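Local coordinates for flagellar hook-associated protein (Burkholderia pseudomallei, PDB 4UT1) that probably serves as a structural protein of the bacterial flagellum, forming part of the junction that follows the hook, at residues A144-A148 against F434-A439; S313-Q317 against S583-N587; R162-N166 against P257-T261; N322-D327 against A443-P449; T172-I176 against L214-A218. One frame throughout, in Å; residues are numbered along the deposited sequence.

In the fold
The five contacts are strung along the elongated helical body of FlgK, and none lies at an active site. Interactions 1, 3 and 5 share the long helix 134-193: the centres of 1 and 3 lie about 29 Å apart, those of 3 and 5 about 17 Å. Interactions 1, 2 and 4 group towards the other end, where the chain leaves the bundle for its beta domains and returns. Interaction 2 touches interaction 1 through Phe314, packed on Leu147 and Phe434, and interaction 4 reaches interaction 1 where Ala443 meets Thr438. Interactions 4 and 5 are farthest apart, about 59 Å between centres, on opposite sides of the chain's centre.

Interaction 1 (A144-A148 against F434-A439); sequences AQTLA and FSLATA. With EDO (1,2-ethanediol), chain C.
Leu436 reaches from its short strand onto helix 134-193 and divides its two methyls among three helix residues. Leu436 CD1 lies 3.6 Å from Ala148 CB and equally close to the carbonyl O of Ala144, while Leu436 CD2 presses on Gln145 CG at 3.4 Å and also meets the methyl of Ala144. The small alanines one turn apart leave room for this branched end, and Gln145 crosses it at about a right angle with the aliphatic part of its chain. The extended glutamine then carries its amide on to the border of the contact, where Gln145 NE2 comes within 3.8 Å of Ala439 CB.

Phe434 packs on Ala148 as well, next to Leu436. With CG anti to the backbone N (chi1 -170°), its ring extends towards the helix, and Phe434 CD1 stands 3.7 Å from Ala148 CA; the methyl of Ala148 lies at the ring edge, in plane. Leu147 CD2 makes a looser contact with Phe434 CZ, 4.4 Å away. No hydrogen bond joins the two segments, so apolar fit carries the contact. Beyond it, Phe434 meets Phe337 and packs on helix 287-322 through Ala311 and Phe314, Leu147 and Ala144 turn to helix 113-129, and strand 435-436 pairs antiparallel with strand 337-338.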
# COMPACT_ATOMS: atom_id res chain seq x y z
N ALA A 144 15.88 -1.78 13.62
CA ALA A 144 14.46 -1.42 13.54
C ALA A 144 14.30 0.10 13.50
O ALA A 144 13.51 0.64 12.73
CB ALA A 144 13.69 -1.98 14.72
N GLN A 145 15.07 0.80 14.34
CA GLN A 145 14.95 2.25 14.42
C GLN A 145 15.42 2.91 13.13
O GLN A 145 14.85 3.90 12.68
CB GLN A 145 15.72 2.79 15.63
CG GLN A 145 15.00 2.47 16.95
CD GLN A 145 15.83 2.77 18.19
OE1 GLN A 145 17.06 2.83 18.14
NE2 GLN A 145 15.15 2.97 19.32
N THR A 146 16.47 2.35 12.55
CA THR A 146 17.00 2.80 11.27
C THR A 146 15.96 2.67 10.16
O THR A 146 15.72 3.61 9.39
CB THR A 146 18.26 2.00 10.91
OG1 THR A 146 19.33 2.45 11.75
CG2 THR A 146 18.66 2.19 9.45
N LEU A 147 15.32 1.51 10.11
CA LEU A 147 14.25 1.29 9.15
C LEU A 147 13.09 2.26 9.37
O LEU A 147 12.57 2.84 8.41
CB LEU A 147 13.77 -0.17 9.25
CG LEU A 147 12.53 -0.50 8.42
CD1 LEU A 147 12.80 -0.32 6.94
CD2 LEU A 147 12.09 -1.95 8.72
N ALA A 148 12.69 2.44 10.62
CA ALA A 148 11.55 3.30 10.92
C ALA A 148 11.86 4.73 10.52
O ALA A 148 11.01 5.44 9.97
CB ALA A 148 11.19 3.24 12.41
N PHE A 434 4.34 4.76 10.99
CA PHE A 434 5.21 3.60 11.21
C PHE A 434 6.10 3.80 12.43
O PHE A 434 6.83 4.78 12.51
CB PHE A 434 6.09 3.33 9.98
CG PHE A 434 6.84 2.02 10.05
CD1 PHE A 434 8.09 1.95 10.66
CD2 PHE A 434 6.28 0.86 9.54
CE1 PHE A 434 8.77 0.72 10.76
CE2 PHE A 434 6.96 -0.35 9.63
CZ PHE A 434 8.21 -0.41 10.23
N SER A 435 6.07 2.85 13.36
CA SER A 435 6.96 2.96 14.52
C SER A 435 7.22 1.64 15.19
O SER A 435 6.53 0.66 14.95
CB SER A 435 6.38 3.91 15.55
OG SER A 435 5.10 3.50 15.93
N LEU A 436 8.24 1.63 16.04
CA LEU A 436 8.50 0.50 16.89
C LEU A 436 7.42 0.48 17.96
O LEU A 436 7.17 1.51 18.59
CB LEU A 436 9.91 0.59 17.51
CG LEU A 436 11.11 0.26 16.61
CD1 LEU A 436 11.24 1.21 15.42
CD2 LEU A 436 12.42 0.25 17.43
N ALA A 437 6.74 -0.65 18.13
CA ALA A 437 5.78 -0.77 19.22
C ALA A 437 6.51 -0.73 20.56
O ALA A 437 5.97 -0.26 21.56
CB ALA A 437 4.98 -2.03 19.08
N THR A 438 7.74 -1.24 20.56
CA THR A 438 8.63 -1.17 21.72
C THR A 438 10.07 -1.17 21.22
O THR A 438 10.37 -1.72 20.16
CB THR A 438 8.40 -2.35 22.69
OG1 THR A 438 9.33 -2.25 23.78
CG2 THR A 438 8.61 -3.68 21.98
N ALA A 439 10.96 -0.52 21.98
CA ALA A 439 12.37 -0.50 21.63
C ALA A 439 13.19 -1.33 22.62
O ALA A 439 14.43 -1.31 22.59
CB ALA A 439 12.90 0.95 21.59
C1 EDO C . 21.59 -0.11 10.46
O1 EDO C . 21.21 -0.14 11.84
C2 EDO C . 20.92 -1.27 9.72
O2 EDO C . 20.10 -0.80 8.63

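Interaction 2 (S313-Q317 against S583-N587); sequences SFASQ and SKTMN
Thr585 OG1 donates a hydrogen bond to Ser313 OG, 3.0 Å away, and so ties the loop to helix 287-322. Its methyl lies against the amide of Gln317, with Thr585 CG2 3.2 Å from Gln317 CD, the two side chains approaching from opposite directions. Threonine suits this place because one branch is polar and the other apolar: chi1 of 58° sets OG1 between the backbone N and carbonyl carbon, facing Ser313, and leaves CG2 for Gln317. The amide oxygen, Gln317 OE1, accepts a weak bond from Ser583 OG at 3.2 Å. On the Ser313 side, Met586, bent at chi2 and chi3, brings SD within 3.7 Å of Ser313 CB.

The next shell fixes these groups. Gln317 NE2 turns back on its own helix, giving weak bonds to Ser313 OG at 3.1 Å and to the carbonyl O of Ser313, one turn earlier. Ser313 OG has its strongest partner in Thr364 O, so the buried hydroxyl both accepts from Thr585 and bonds to Thr364. Leu593 of helix 593-630 packs on both Ser313 and Gln317, while Met586 continues to Ala596 and Ala309. Thr585 and Met586 both face Thr591, the geometry of a classic beta bulge in the connection leading to helix 593-630.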
# COMPACT_ATOMS: atom_id res chain seq x y z
N SER A 313 3.00 -4.71 5.19
CA SER A 313 3.30 -6.12 5.10
C SER A 313 4.45 -6.48 6.04
O SER A 313 4.40 -7.51 6.71
CB SER A 313 3.65 -6.52 3.67
OG SER A 313 3.88 -7.92 3.60
N PHE A 314 5.49 -5.65 6.09
CA PHE A 314 6.61 -5.88 6.99
C PHE A 314 6.16 -5.94 8.45
O PHE A 314 6.45 -6.90 9.16
CB PHE A 314 7.69 -4.79 6.81
CG PHE A 314 8.73 -4.77 7.90
CD1 PHE A 314 8.52 -4.03 9.06
CD2 PHE A 314 9.91 -5.48 7.78
CE1 PHE A 314 9.47 -4.00 10.07
CE2 PHE A 314 10.87 -5.45 8.78
CZ PHE A 314 10.65 -4.72 9.93
N ALA A 315 5.47 -4.90 8.91
CA ALA A 315 4.98 -4.85 10.28
C ALA A 315 4.08 -6.05 10.60
O ALA A 315 4.24 -6.68 11.64
CB ALA A 315 4.24 -3.54 10.53
N SER A 316 3.16 -6.37 9.70
CA SER A 316 2.21 -7.44 9.94
C SER A 316 2.92 -8.78 10.07
O SER A 316 2.63 -9.56 10.97
CB SER A 316 1.17 -7.50 8.82
OG SER A 316 0.32 -6.36 8.87
N GLN A 317 3.84 -9.05 9.16
CA GLN A 317 4.61 -10.30 9.20
C GLN A 317 5.46 -10.45 10.44
O GLN A 317 5.54 -11.54 11.02
CB GLN A 317 5.51 -10.43 7.98
CG GLN A 317 4.80 -10.76 6.71
CD GLN A 317 5.78 -10.92 5.57
OE1 GLN A 317 6.39 -11.97 5.43
NE2 GLN A 317 5.95 -9.87 4.78
N SER A 583 10.02 -14.50 2.49
CA SER A 583 8.60 -14.72 2.30
C SER A 583 8.03 -13.96 1.11
O SER A 583 8.32 -12.77 0.92
CB SER A 583 7.84 -14.33 3.57
OG SER A 583 6.45 -14.35 3.33
N LYS A 584 7.19 -14.61 0.31
CA LYS A 584 6.59 -13.93 -0.83
C LYS A 584 5.18 -13.42 -0.53
O LYS A 584 4.19 -14.10 -0.80
CB LYS A 584 6.59 -14.85 -2.05
CG LYS A 584 7.99 -15.29 -2.45
CD LYS A 584 7.98 -16.06 -3.76
CE LYS A 584 9.34 -16.65 -4.05
NZ LYS A 584 9.38 -17.36 -5.36
N THR A 585 5.10 -12.20 -0.01
CA THR A 585 3.85 -11.66 0.49
C THR A 585 3.24 -10.60 -0.42
O THR A 585 2.09 -10.19 -0.22
CB THR A 585 4.04 -11.04 1.88
OG1 THR A 585 5.04 -10.01 1.82
CG2 THR A 585 4.47 -12.12 2.87
N MET A 586 4.01 -10.17 -1.42
CA MET A 586 3.59 -9.09 -2.29
C MET A 586 3.26 -9.59 -3.69
O MET A 586 3.73 -10.66 -4.11
CB MET A 586 4.68 -8.01 -2.36
CG MET A 586 5.06 -7.43 -0.99
SD MET A 586 3.63 -6.84 -0.05
CE MET A 586 3.04 -5.52 -1.11
N ASN A 587 2.46 -8.81 -4.40
CA ASN A 587 2.04 -9.12 -5.77
C ASN A 587 1.45 -10.52 -5.86
O ASN A 587 1.92 -11.35 -6.64
CB ASN A 587 3.22 -8.98 -6.74
CG ASN A 587 3.85 -7.59 -6.71
OD1 ASN A 587 5.07 -7.45 -6.72
ND2 ASN A 587 3.01 -6.57 -6.69

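Interaction 3 (R162-N166 against P257-T261); sequences RQSVN and PSELT. With EDO (1,2-ethanediol), chain O.
Arg162 meets Glu259 at the start of this contact, with Arg162 NE 3.1 Å from Glu259 OE2 in a salt bridge whose hydrogen bond is weak, bent to 123° at the hydrogen. The carboxylate oxygen lies at the guanidinium edge, near its plane, and the two planes are 27° apart. A bend at chi3 turns the guanidinium away from the line of its chain, and its NH2 is taken by Asp301 and Gln304 of helix 287-322. The long aliphatic part is used as well: Arg162 CD packs on Glu259 CG at 3.7 Å and touches Ser258 OG, itself bonded to Asp256.

One residue on, Gln163 remains on the helix side and lends its OE1 to Asn166 ND2, 3.0 Å away. Asn166 does most of the joining. Its amide spans the backbone of the approaching chain: Asn166 ND2 donates at 2.9 Å to Ser258 O, which lies nearly in the plane of the Asn166 amide, and Asn166 OD1 accepts from Leu260 N, also at 2.9 Å and almost straight at 172°, with the donor above the carbonyl plane. Asparagine fits because its short chain offers a donor and an acceptor side by side. Leu260 lays CG 3.6 Å from Asn166 CG. The result is a side-chain amide bridging two backbone groups where the loop passes into strand 260-265 of the antiparallel sheet beside the helical body.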
# COMPACT_ATOMS: atom_id res chain seq x y z
N ARG A 162 3.57 16.15 -2.43
CA ARG A 162 2.13 16.29 -2.66
C ARG A 162 1.69 17.73 -2.39
O ARG A 162 0.86 18.29 -3.13
CB ARG A 162 1.33 15.31 -1.80
CG ARG A 162 -0.17 15.31 -2.13
CD ARG A 162 -0.90 14.13 -1.51
NE ARG A 162 -0.42 12.86 -2.04
CZ ARG A 162 0.35 12.01 -1.36
NH1 ARG A 162 0.73 12.28 -0.12
NH2 ARG A 162 0.74 10.88 -1.94
N GLN A 163 2.26 18.34 -1.35
CA GLN A 163 1.91 19.73 -1.06
C GLN A 163 2.56 20.69 -2.06
O GLN A 163 1.96 21.71 -2.41
CB GLN A 163 2.31 20.09 0.37
CG GLN A 163 2.14 21.57 0.68
CD GLN A 163 0.74 22.06 0.42
OE1 GLN A 163 -0.23 21.29 0.47
NE2 GLN A 163 0.61 23.36 0.15
N SER A 164 3.77 20.37 -2.51
CA SER A 164 4.41 21.13 -3.58
C SER A 164 3.51 21.15 -4.81
O SER A 164 3.32 22.20 -5.43
CB SER A 164 5.79 20.55 -3.92
OG SER A 164 6.42 21.32 -4.92
N VAL A 165 2.91 20.01 -5.15
CA VAL A 165 1.95 19.99 -6.25
C VAL A 165 0.76 20.93 -5.97
O VAL A 165 0.37 21.73 -6.83
CB VAL A 165 1.46 18.56 -6.53
CG1 VAL A 165 0.25 18.58 -7.48
CG2 VAL A 165 2.60 17.74 -7.13
N ASN A 166 0.22 20.88 -4.76
CA ASN A 166 -0.86 21.80 -4.36
C ASN A 166 -0.51 23.26 -4.61
O ASN A 166 -1.27 24.00 -5.24
CB ASN A 166 -1.20 21.62 -2.89
CG ASN A 166 -2.05 20.39 -2.65
OD1 ASN A 166 -2.65 19.86 -3.58
ND2 ASN A 166 -2.11 19.93 -1.40
N PRO A 257 -9.03 15.54 0.61
CA PRO A 257 -8.82 16.92 1.06
C PRO A 257 -7.36 17.29 1.17
O PRO A 257 -7.05 18.47 1.33
CB PRO A 257 -9.49 16.93 2.44
CG PRO A 257 -9.39 15.55 2.91
CD PRO A 257 -9.52 14.67 1.69
N SER A 258 -6.46 16.30 1.11
CA SER A 258 -5.03 16.60 1.09
C SER A 258 -4.57 17.06 -0.30
O SER A 258 -3.45 17.54 -0.47
CB SER A 258 -4.22 15.36 1.54
OG SER A 258 -4.11 14.41 0.50
N GLU A 259 -5.45 16.92 -1.29
CA GLU A 259 -5.11 17.28 -2.66
C GLU A 259 -6.06 18.33 -3.20
O GLU A 259 -7.28 18.18 -3.10
CB GLU A 259 -5.11 16.05 -3.56
CG GLU A 259 -4.09 15.00 -3.09
CD GLU A 259 -3.92 13.85 -4.05
OE1 GLU A 259 -4.81 13.63 -4.92
OE2 GLU A 259 -2.88 13.16 -3.94
N LEU A 260 -5.50 19.38 -3.78
CA LEU A 260 -6.30 20.41 -4.43
C LEU A 260 -6.73 19.99 -5.82
O LEU A 260 -6.02 19.28 -6.52
CB LEU A 260 -5.54 21.73 -4.52
CG LEU A 260 -5.03 22.32 -3.21
CD1 LEU A 260 -4.39 23.69 -3.48
CD2 LEU A 260 -6.14 22.42 -2.19
N THR A 261 -7.90 20.48 -6.22
CA THR A 261 -8.40 20.21 -7.56
C THR A 261 -8.77 21.57 -8.17
O THR A 261 -8.77 22.58 -7.47
CB THR A 261 -9.62 19.26 -7.54
OG1 THR A 261 -10.01 18.94 -8.88
CG2 THR A 261 -10.79 19.89 -6.80
C1 EDO O . -13.76 16.63 -9.81
O1 EDO O . -14.35 16.26 -8.56
C2 EDO O . -12.28 16.89 -9.58
O2 EDO O . -12.01 18.28 -9.82

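Interaction 4 (N322-D327 against A443-P449); sequences NALGVD and AIAAASP. With EDO (1,2-ethanediol), chain K.
An isolated antiparallel bridge between two loops, Val326 with Ala447, holds the chain leaving helix 287-322 against the chain entering strand 450-454. In this hydrogen-bonded pair Val326 N donates to Ala447 O over 2.9 Å; the return bond, Ala447 N to Val326 O, is weak at 3.4 Å. A water accepts from Ala446 N and donates to Val326 O, adding a second link.

At the helix end Asn322 pairs its amide with two backbone groups of the other loop. Asn322 OD1 accepts from Ala445 N at 2.9 Å, and Asn322 ND2 gives one proton to Ala443 O, 3.2 Å away along a nearly straight bond (172°), with Gly334 O as a further acceptor. With CG anti to the backbone N (chi1 -155°), the amide reaches these groups. Asn322 also begins a type I turn that closes at Gly325, while Ala445 is the centre of an inverse gamma turn, so two bends in the chain meet here. Glycine suits its place: the carbonyl oxygens of Ala445 and Ala447 crowd the side where a side chain would start, and Gly325 CA lies 3.1 Å from Ala447 O. Ala445 CB sits 3.4 Å from Gly325 C, a small group in a tight space. Val326 spreads its branches, CG2 to Ala447 CB at 3.6 Å and CG1 to Pro449 CB at 3.8 Å; the Pro449 ring also rests on Leu324 O.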
# COMPACT_ATOMS: atom_id res chain seq x y z
N ASN A 322 6.44 -12.75 15.73
CA ASN A 322 6.85 -12.55 17.11
C ASN A 322 5.83 -13.13 18.10
O ASN A 322 6.21 -13.69 19.14
CB ASN A 322 7.11 -11.06 17.39
CG ASN A 322 8.07 -10.86 18.53
OD1 ASN A 322 9.20 -11.37 18.50
ND2 ASN A 322 7.64 -10.14 19.56
N ALA A 323 4.55 -13.03 17.74
CA ALA A 323 3.45 -13.57 18.53
C ALA A 323 3.49 -15.10 18.60
O ALA A 323 2.75 -15.68 19.38
CB ALA A 323 2.10 -13.10 17.96
N LEU A 324 4.33 -15.73 17.78
CA LEU A 324 4.51 -17.19 17.84
C LEU A 324 5.70 -17.61 18.71
O LEU A 324 5.97 -18.79 18.84
CB LEU A 324 4.69 -17.77 16.43
CG LEU A 324 3.49 -17.65 15.49
CD1 LEU A 324 3.79 -18.26 14.13
CD2 LEU A 324 2.27 -18.29 16.12
N GLY A 325 6.42 -16.65 19.27
CA GLY A 325 7.53 -16.99 20.15
C GLY A 325 7.26 -16.60 21.59
O GLY A 325 6.19 -16.08 21.91
N VAL A 326 8.22 -16.86 22.47
CA VAL A 326 8.15 -16.36 23.85
C VAL A 326 9.39 -15.50 24.15
O VAL A 326 10.46 -15.72 23.59
CB VAL A 326 8.05 -17.50 24.89
CG1 VAL A 326 6.80 -18.33 24.63
CG2 VAL A 326 9.30 -18.38 24.84
N ASP A 327 9.21 -14.52 25.04
CA ASP A 327 10.27 -13.57 25.35
C ASP A 327 11.18 -14.13 26.43
O ASP A 327 11.13 -15.32 26.73
CB ASP A 327 9.67 -12.22 25.78
CG ASP A 327 8.85 -12.31 27.07
OD1 ASP A 327 9.01 -13.26 27.86
OD2 ASP A 327 8.06 -11.38 27.32
N ALA A 443 11.78 -7.65 24.29
CA ALA A 443 10.48 -7.94 23.70
C ALA A 443 10.57 -8.84 22.47
O ALA A 443 9.56 -9.38 22.01
CB ALA A 443 9.75 -6.63 23.33
N ILE A 444 11.76 -8.99 21.91
CA ILE A 444 11.95 -9.92 20.80
C ILE A 444 11.75 -11.35 21.33
O ILE A 444 12.44 -11.77 22.25
CB ILE A 444 13.33 -9.75 20.14
CG1 ILE A 444 13.47 -8.34 19.55
CG2 ILE A 444 13.54 -10.80 19.04
CD1 ILE A 444 14.88 -7.97 19.18
N ALA A 445 10.77 -12.05 20.78
CA ALA A 445 10.45 -13.40 21.25
C ALA A 445 11.26 -14.42 20.46
O ALA A 445 10.78 -14.98 19.49
CB ALA A 445 8.96 -13.66 21.13
N ALA A 446 12.50 -14.67 20.89
CA ALA A 446 13.42 -15.50 20.13
C ALA A 446 13.14 -16.99 20.28
O ALA A 446 13.51 -17.78 19.42
CB ALA A 446 14.86 -15.20 20.54
N ALA A 447 12.51 -17.37 21.37
CA ALA A 447 12.32 -18.79 21.69
C ALA A 447 11.00 -19.34 21.15
O ALA A 447 10.01 -18.62 21.07
CB ALA A 447 12.39 -18.99 23.18
N SER A 448 10.99 -20.62 20.80
CA SER A 448 9.73 -21.34 20.54
C SER A 448 8.98 -21.56 21.86
O SER A 448 9.61 -21.80 22.89
CB SER A 448 9.98 -22.68 19.86
OG SER A 448 8.78 -23.42 19.73
N PRO A 449 7.64 -21.48 21.84
CA PRO A 449 6.85 -21.76 23.05
C PRO A 449 6.83 -23.25 23.41
O PRO A 449 6.57 -23.62 24.55
CB PRO A 449 5.44 -21.29 22.68
CG PRO A 449 5.57 -20.57 21.37
CD PRO A 449 6.80 -21.07 20.70
C1 EDO K . 5.35 -21.77 27.29
O1 EDO K . 5.10 -22.11 25.93
C2 EDO K . 6.25 -20.54 27.36
O2 EDO K . 6.55 -20.25 28.73
O HOH W 1 13.23 -14.72 23.82

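Interaction 5 (T172-I176 against L214-A218); sequences TVTQI and LSQLA. With EDO (1,2-ethanediol), chain M.
Leu217 is the main bump of this contact, its side chain entering the hollow formed on helix 134-193 by Thr172, Gln175 and Ile176. Leu217 CB meets Ile176 CG1 at 3.7 Å and Thr172 CG2 at 3.9 Å, the leucine running antiparallel alongside both side chains. Farther out the branches part: Leu217 CD1 comes to rest 3.6 Å from Gln175 CB, on the aliphatic root of that side chain. Gln175 crosses the leucine at about a right angle, an apt residue for the border because its CB offers an apolar surface to the leucine, while OE1 lies beside Leu217 CD2 and the polar end remains at the exposed border.

Ile176 is the answering bump. With CG1 anti to the carbonyl carbon (chi1 -69°) and the chain extended to CD1, it pushes between Leu217 and Ala218, where Ile176 CD1 reaches Ala218 CB at 3.9 Å; the small alanine leaves space for it. Its other branch, Ile176 CG2, touches Leu214 CD1 at the same distance, the two side chains crossing at about a right angle.

Thr172 offers only its methyl to this surface. Its hydroxyl bonds back to Gln168 O, and Thr172 OG1 accepts from ethanediol O1 at 2.8 Å, a molecule probably from the crystallisation liquor. Helix 287-322 adds Leu289 to the same apolar cluster. With no hydrogen bond between the two segments, the direct contact of residues 214-218 with the long helix rests on apolar burial and complementary shape.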
# COMPACT_ATOMS: atom_id res chain seq x y z
N THR A 172 -0.38 28.11 -10.64
CA THR A 172 -0.69 27.94 -12.05
C THR A 172 -2.04 28.58 -12.36
O THR A 172 -2.19 29.27 -13.38
CB THR A 172 -0.70 26.47 -12.46
OG1 THR A 172 0.60 25.90 -12.25
CG2 THR A 172 -1.07 26.32 -13.93
N VAL A 173 -3.00 28.39 -11.46
CA VAL A 173 -4.34 28.96 -11.63
C VAL A 173 -4.31 30.49 -11.54
O VAL A 173 -5.01 31.16 -12.29
CB VAL A 173 -5.33 28.38 -10.61
CG1 VAL A 173 -6.55 29.28 -10.46
CG2 VAL A 173 -5.76 26.99 -11.04
N THR A 174 -3.52 31.03 -10.63
CA THR A 174 -3.41 32.48 -10.51
C THR A 174 -2.90 33.07 -11.83
O THR A 174 -3.41 34.10 -12.30
CB THR A 174 -2.48 32.89 -9.35
OG1 THR A 174 -2.95 32.32 -8.13
CG2 THR A 174 -2.47 34.40 -9.19
N GLN A 175 -1.91 32.43 -12.43
CA GLN A 175 -1.37 32.92 -13.68
C GLN A 175 -2.37 32.78 -14.81
O GLN A 175 -2.53 33.68 -15.62
CB GLN A 175 -0.08 32.20 -14.03
CG GLN A 175 1.00 32.40 -12.99
CD GLN A 175 2.33 31.91 -13.47
OE1 GLN A 175 2.56 31.77 -14.68
NE2 GLN A 175 3.23 31.63 -12.54
N ILE A 176 -3.04 31.63 -14.86
CA ILE A 176 -4.09 31.43 -15.84
C ILE A 176 -5.15 32.54 -15.79
O ILE A 176 -5.55 33.05 -16.82
CB ILE A 176 -4.78 30.07 -15.64
CG1 ILE A 176 -3.82 28.95 -16.01
CG2 ILE A 176 -6.08 29.99 -16.45
CD1 ILE A 176 -4.30 27.57 -15.64
N LEU A 214 -0.45 31.34 -21.84
CA LEU A 214 -1.55 30.55 -21.29
C LEU A 214 -1.46 29.05 -21.61
O LEU A 214 -1.70 28.20 -20.74
CB LEU A 214 -2.88 31.13 -21.80
CG LEU A 214 -4.16 30.35 -21.45
CD1 LEU A 214 -4.31 30.19 -19.94
CD2 LEU A 214 -5.38 31.04 -22.04
N SER A 215 -1.10 28.70 -22.84
CA SER A 215 -1.06 27.30 -23.24
C SER A 215 0.06 26.54 -22.53
O SER A 215 0.04 25.31 -22.46
CB SER A 215 -0.90 27.17 -24.76
OG SER A 215 0.35 27.68 -25.19
N GLN A 216 1.04 27.26 -21.99
CA GLN A 216 2.09 26.62 -21.20
C GLN A 216 1.57 26.24 -19.81
O GLN A 216 2.18 25.44 -19.09
CB GLN A 216 3.31 27.54 -21.07
CG GLN A 216 4.01 27.83 -22.39
CD GLN A 216 5.06 28.92 -22.24
OE1 GLN A 216 5.56 29.17 -21.15
NE2 GLN A 216 5.39 29.58 -23.34
N LEU A 217 0.42 26.81 -19.44
CA LEU A 217 -0.14 26.56 -18.12
C LEU A 217 -1.28 25.54 -18.18
O LEU A 217 -1.51 24.79 -17.23
CB LEU A 217 -0.63 27.86 -17.49
CG LEU A 217 0.40 28.99 -17.39
CD1 LEU A 217 -0.31 30.29 -17.03
CD2 LEU A 217 1.51 28.66 -16.39
N ALA A 218 -1.99 25.51 -19.31
CA ALA A 218 -3.12 24.62 -19.46
C ALA A 218 -3.44 24.39 -20.92
O ALA A 218 -3.14 25.23 -21.77
CB ALA A 218 -4.36 25.18 -18.74
C1 EDO M . 3.16 28.42 -12.60
O1 EDO M . 2.88 27.16 -13.22
C2 EDO M . 4.24 28.24 -11.54
O2 EDO M . 3.99 27.05 -10.77